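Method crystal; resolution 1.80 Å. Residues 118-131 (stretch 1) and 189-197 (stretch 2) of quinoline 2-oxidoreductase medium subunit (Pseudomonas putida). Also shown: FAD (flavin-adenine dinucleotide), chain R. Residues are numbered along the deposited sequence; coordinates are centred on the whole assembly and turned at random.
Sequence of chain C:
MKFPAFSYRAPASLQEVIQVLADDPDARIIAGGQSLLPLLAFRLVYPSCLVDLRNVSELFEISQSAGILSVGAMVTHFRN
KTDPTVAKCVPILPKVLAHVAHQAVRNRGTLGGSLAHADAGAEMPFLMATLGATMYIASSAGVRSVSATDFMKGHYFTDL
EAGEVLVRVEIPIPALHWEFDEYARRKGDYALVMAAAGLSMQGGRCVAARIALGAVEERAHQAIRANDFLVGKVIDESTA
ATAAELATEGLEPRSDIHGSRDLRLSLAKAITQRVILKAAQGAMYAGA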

# COMPACT_ATOMS: atom_id res chain seq x y z
N ALA C 118 -28.84 36.45 -14.90
CA ALA C 118 -28.75 37.59 -15.80
C ALA C 118 -27.40 37.86 -16.46
O ALA C 118 -26.93 39.01 -16.49
N ASP C 119 -26.75 36.83 -16.97
CA ASP C 119 -25.48 37.05 -17.66
C ASP C 119 -25.86 37.80 -18.94
O ASP C 119 -26.77 37.40 -19.65
N ALA C 120 -25.17 38.90 -19.21
CA ALA C 120 -25.46 39.69 -20.40
C ALA C 120 -25.16 38.91 -21.67
O ALA C 120 -25.54 39.31 -22.76
N GLY C 121 -24.47 37.78 -21.52
CA GLY C 121 -24.13 36.96 -22.67
C GLY C 121 -25.04 35.75 -22.81
O GLY C 121 -24.88 34.97 -23.74
N ALA C 122 -25.99 35.61 -21.90
CA ALA C 122 -26.91 34.48 -21.91
C ALA C 122 -28.05 34.62 -22.93
O ALA C 122 -28.51 35.72 -23.20
N GLU C 123 -28.50 33.48 -23.46
CA GLU C 123 -29.57 33.48 -24.44
C GLU C 123 -30.96 33.81 -23.90
O GLU C 123 -31.69 34.59 -24.50
N MET C 124 -31.34 33.21 -22.77
CA MET C 124 -32.67 33.45 -22.22
C MET C 124 -33.03 34.90 -21.87
O MET C 124 -34.11 35.36 -22.21
N PRO C 125 -32.13 35.63 -21.18
CA PRO C 125 -32.49 37.01 -20.87
C PRO C 125 -32.73 37.80 -22.15
O PRO C 125 -33.65 38.61 -22.23
N PHE C 126 -31.90 37.55 -23.16
CA PHE C 126 -32.02 38.22 -24.45
C PHE C 126 -33.31 37.83 -25.16
O PHE C 126 -34.03 38.69 -25.67
N LEU C 127 -33.60 36.53 -25.20
CA LEU C 127 -34.79 36.04 -25.89
C LEU C 127 -36.10 36.47 -25.24
O LEU C 127 -37.01 36.94 -25.93
N MET C 128 -36.21 36.30 -23.93
CA MET C 128 -37.44 36.68 -23.24
C MET C 128 -37.77 38.15 -23.47
O MET C 128 -38.93 38.50 -23.70
N ALA C 129 -36.76 39.01 -23.40
CA ALA C 129 -36.98 40.44 -23.61
C ALA C 129 -37.45 40.68 -25.03
O ALA C 129 -38.41 41.42 -25.26
N THR C 130 -36.78 40.04 -25.98
CA THR C 130 -37.10 40.17 -27.39
C THR C 130 -38.50 39.66 -27.73
O THR C 130 -39.18 40.22 -28.60
N LEU C 131 -38.93 38.60 -27.06
CA LEU C 131 -40.25 38.04 -27.31
C LEU C 131 -41.33 38.76 -26.51
O LEU C 131 -42.50 38.37 -26.54
N ASP C 189 -20.43 27.46 -26.94
CA ASP C 189 -19.60 28.47 -26.30
C ASP C 189 -20.39 29.77 -26.08
O ASP C 189 -21.31 30.07 -26.83
N TYR C 190 -20.02 30.53 -25.06
CA TYR C 190 -20.68 31.81 -24.81
C TYR C 190 -20.49 32.64 -26.07
O TYR C 190 -19.37 32.82 -26.54
N ALA C 191 -21.59 33.14 -26.60
CA ALA C 191 -21.56 33.92 -27.83
C ALA C 191 -20.92 35.29 -27.70
O ALA C 191 -21.08 35.97 -26.69
N LEU C 192 -20.19 35.69 -28.74
CA LEU C 192 -19.59 37.01 -28.75
C LEU C 192 -20.73 37.96 -29.12
O LEU C 192 -20.79 39.09 -28.65
N VAL C 193 -21.63 37.46 -29.97
CA VAL C 193 -22.79 38.22 -30.43
C VAL C 193 -23.92 37.28 -30.85
O VAL C 193 -23.68 36.22 -31.42
N MET C 194 -25.15 37.68 -30.55
CA MET C 194 -26.31 36.89 -30.94
C MET C 194 -27.33 37.84 -31.54
O MET C 194 -27.31 39.04 -31.25
N ALA C 195 -28.21 37.31 -32.38
CA ALA C 195 -29.23 38.14 -33.01
C ALA C 195 -30.48 37.33 -33.31
O ALA C 195 -30.42 36.12 -33.56
N ALA C 196 -31.61 38.01 -33.28
CA ALA C 196 -32.89 37.38 -33.56
C ALA C 196 -33.63 38.28 -34.53
O ALA C 196 -33.50 39.51 -34.49
N ALA C 197 -34.39 37.67 -35.42
CA ALA C 197 -35.15 38.43 -36.40
C ALA C 197 -36.55 37.86 -36.49
O ALA C 197 -36.74 36.69 -36.80

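Residues 189-197 approach the loop and helix of residues 118-131 first through a flavin-bound, hydrated turn and then through a compact apolar contact, together burying 446 Å² with no direct hydrogen bond between the two segments. Asp 189 opens the stretch with its CA-to-CB bond directed away and its chi1 in the m well; OD2 is hydrogen-bonded elsewhere in the structure.

Tyr 190 leaves the backbone sideways, but its chi1 of -96°, between the standard wells, brings the end of the ring closer to the turn formed by Asp 119 to Ala 122. The carbonyl oxygen of Gly 121 lies at the ring edge, 3.9 Å from Tyr 190 CD1, while one ring face is covered by the flavin of FAD; Tyr 190 OH is 3.4 Å from FAD C10. Asp 119 OD2 comes within 3.7 Å of Tyr 190 OH, too far for a hydrogen bond. The other carboxylate oxygen of Asp 119, a t rotamer, is engaged within its own loop: Gly 121 N donates to Asp 119 OD1 at 2.6 Å, reinforcing the type I turn that Ala 122 N closes by bonding to Asp 119 O at 3.0 Å.

Ala 191 points its methyl toward the first stretch, yet its polar links run through water. Water 1 accepts from Ala 191 N at 2.9 Å and lies 2.7 Å from both Gly 121 O and Glu 123 OE1, so it connects the backbone of one stretch with the turn and a buried carboxylate of the other. Water 2 donates to Ala 191 O at 2.5 Å and makes a weak bond to Gly 121 O at 3.4 Å. Glu 123 also serves the cofactor: FAD N3 donates to Glu 123 OE2 at 2.8 Å, and Glu 123 N gives a weak hydrogen bond to FAD O2 at 3.3 Å. Its chi1 m, chi2 p conformation carries the carboxylate nearer to stretch 2, although the CA-to-CB bond runs sideways.

Leu 192 and Val 193 remain out of reach, and Met 194 supplies the largest contact, with 104 Å² covered. Pointing toward the helix as a p, t, p rotamer, it lays CG over one face of the Phe 126 ring, 4.3 Å from Met 194 CG to the ring centroid, in a CH-pi contact. The sulfur approaches obliquely, with Met 194 SD 3.5 Å from Phe 126 CD2. Beyond it, the terminal methyl reaches the turn, placing Met 194 CE 3.3 Å from Gly 121 O and 3.7 Å from Glu 123 OE1.

Ala 195 turns its methyl away, whereas Ala 196 points inward and meets the edge of the same ring, with Ala 196 CB 3.7 Å from Phe 126 CZ. Phe 126, a t rotamer, thus receives both inward-facing strand residues. Thr 130, one helical turn later and m in chi1, adds a looser contact of 4.3 Å from CG2 to Ala 196 CB, while its OG1 donates to Phe 126 O at 2.8 Å. Ala 197 points away, beyond contact.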

# COMPACT_ATOMS: atom_id res chain seq x y z
CB ALA C 118 -29.23 38.84 -15.08
CB ASP C 119 -24.82 35.71 -18.02
CG ASP C 119 -23.42 35.89 -18.58
OD1 ASP C 119 -23.26 36.74 -19.48
OD2 ASP C 119 -22.49 35.19 -18.13
CB ALA C 120 -24.66 40.99 -20.39
CB ALA C 122 -27.49 34.27 -20.52
CB GLU C 123 -29.65 32.12 -25.16
CG GLU C 123 -28.59 31.90 -26.24
CD GLU C 123 -27.22 31.60 -25.67
OE1 GLU C 123 -26.24 31.58 -26.45
OE2 GLU C 123 -27.12 31.37 -24.45
CB MET C 124 -32.92 32.53 -21.02
CG MET C 124 -33.03 31.05 -21.39
SD MET C 124 -34.28 30.67 -22.66
CE MET C 124 -33.30 30.75 -24.15
CB PRO C 125 -31.27 37.53 -20.10
CG PRO C 125 -30.77 36.29 -19.41
CD PRO C 125 -30.88 35.24 -20.50
CB PHE C 126 -30.83 37.86 -25.35
CG PHE C 126 -31.08 38.14 -26.81
CD1 PHE C 126 -31.09 39.45 -27.30
CD2 PHE C 126 -31.36 37.10 -27.69
CE1 PHE C 126 -31.36 39.71 -28.64
CE2 PHE C 126 -31.64 37.35 -29.04
CZ PHE C 126 -31.64 38.66 -29.51
CB LEU C 127 -34.75 34.52 -25.99
CG LEU C 127 -35.87 33.90 -26.83
CD1 LEU C 127 -35.73 34.36 -28.28
CD2 LEU C 127 -35.80 32.38 -26.74
CB MET C 128 -37.32 36.38 -21.75
CG MET C 128 -37.19 34.90 -21.42
SD MET C 128 -38.53 33.89 -22.13
CE MET C 128 -37.73 33.21 -23.60
CB ALA C 129 -35.68 41.22 -23.35
CB THR C 130 -36.05 39.41 -28.24
OG1 THR C 130 -34.76 40.00 -28.02
CG2 THR C 130 -36.39 39.48 -29.71
CB LEU C 131 -40.26 36.55 -26.97
CG LEU C 131 -39.38 35.70 -27.89
CD1 LEU C 131 -39.42 34.26 -27.44
CD2 LEU C 131 -39.87 35.84 -29.33
CB ASP C 189 -18.39 28.79 -27.18
CG ASP C 189 -17.27 27.78 -27.03
OD1 ASP C 189 -17.56 26.58 -26.84
OD2 ASP C 189 -16.09 28.19 -27.13
CB TYR C 190 -20.05 32.52 -23.61
CG TYR C 190 -20.79 32.27 -22.32
CD1 TYR C 190 -22.04 32.86 -22.09
CD2 TYR C 190 -20.26 31.44 -21.34
CE1 TYR C 190 -22.73 32.61 -20.91
CE2 TYR C 190 -20.95 31.19 -20.15
CZ TYR C 190 -22.19 31.78 -19.95
OH TYR C 190 -22.87 31.53 -18.78
CB ALA C 191 -22.97 34.07 -28.38
CB LEU C 192 -18.47 37.10 -29.79
CG LEU C 192 -17.18 36.33 -29.49
CD1 LEU C 192 -16.17 36.59 -30.59
CD2 LEU C 192 -16.62 36.78 -28.14
CB VAL C 193 -22.44 39.12 -31.65
CG1 VAL C 193 -21.36 40.12 -31.28
CG2 VAL C 193 -21.99 38.26 -32.83
CB MET C 194 -26.90 36.12 -29.76
CG MET C 194 -27.34 36.96 -28.57
SD MET C 194 -28.09 35.90 -27.30
CE MET C 194 -26.65 35.23 -26.52
CB ALA C 195 -28.68 38.76 -34.29
CB ALA C 196 -33.70 37.22 -32.27
CB ALA C 197 -34.47 38.35 -37.77
PA FAD R . -28.57 28.58 -10.38
O1A FAD R . -27.13 28.52 -10.77
O2A FAD R . -29.00 27.86 -9.34
O5B FAD R . -28.59 30.03 -9.93
C5B FAD R . -28.66 31.20 -10.81
C4B FAD R . -28.82 32.51 -9.91
O4B FAD R . -30.26 32.84 -9.92
C3B FAD R . -28.42 32.48 -8.40
O3B FAD R . -27.95 33.72 -7.96
C2B FAD R . -29.75 32.03 -7.73
O2B FAD R . -29.86 32.47 -6.39
C1B FAD R . -30.77 32.76 -8.55
N9A FAD R . -32.05 32.06 -8.72
C8A FAD R . -32.25 30.83 -9.30
N7A FAD R . -33.54 30.56 -9.51
C5A FAD R . -34.21 31.66 -9.03
C6A FAD R . -35.67 32.01 -8.98
N6A FAD R . -36.63 31.23 -9.40
N1A FAD R . -35.95 33.25 -8.42
C2A FAD R . -34.97 34.10 -7.96
N3A FAD R . -33.62 33.86 -7.95
C4A FAD R . -33.29 32.60 -8.45
N1 FAD R . -26.00 29.85 -20.10
C2 FAD R . -26.35 30.39 -21.27
O2 FAD R . -27.16 31.28 -21.35
N3 FAD R . -25.62 30.10 -22.48
C4 FAD R . -24.48 29.30 -22.47
O4 FAD R . -23.89 29.11 -23.51
C4X FAD R . -24.04 28.76 -21.18
N5 FAD R . -22.92 27.97 -21.10
C5X FAD R . -22.61 27.40 -19.88
C6 FAD R . -21.44 26.58 -19.81
C7 FAD R . -21.05 25.96 -18.63
C7M FAD R . -19.78 25.13 -18.60
C8 FAD R . -21.87 26.12 -17.41
C8M FAD R . -21.52 25.47 -16.09
C9 FAD R . -23.05 26.91 -17.46
C9A FAD R . -23.42 27.56 -18.68
N10 FAD R . -24.61 28.41 -18.82
C10 FAD R . -24.90 29.03 -20.00
C1' FAD R . -25.38 28.74 -17.60
C2' FAD R . -26.71 27.94 -17.47
O2' FAD R . -27.66 28.45 -18.41
C3' FAD R . -27.17 28.12 -16.03
O3' FAD R . -27.95 26.96 -15.71
C4' FAD R . -28.04 29.39 -15.81
O4' FAD R . -27.33 30.58 -16.16
C5' FAD R . -28.39 29.43 -14.35
O5' FAD R . -29.64 28.56 -14.08
P FAD R . -29.64 27.62 -12.90
O1P FAD R . -31.04 26.98 -12.91
O2P FAD R . -28.55 26.77 -12.88
O3P FAD R . -29.55 28.45 -11.69
O HOH W 1 -24.15 32.95 -25.36
O HOH W 2 -21.71 36.00 -24.23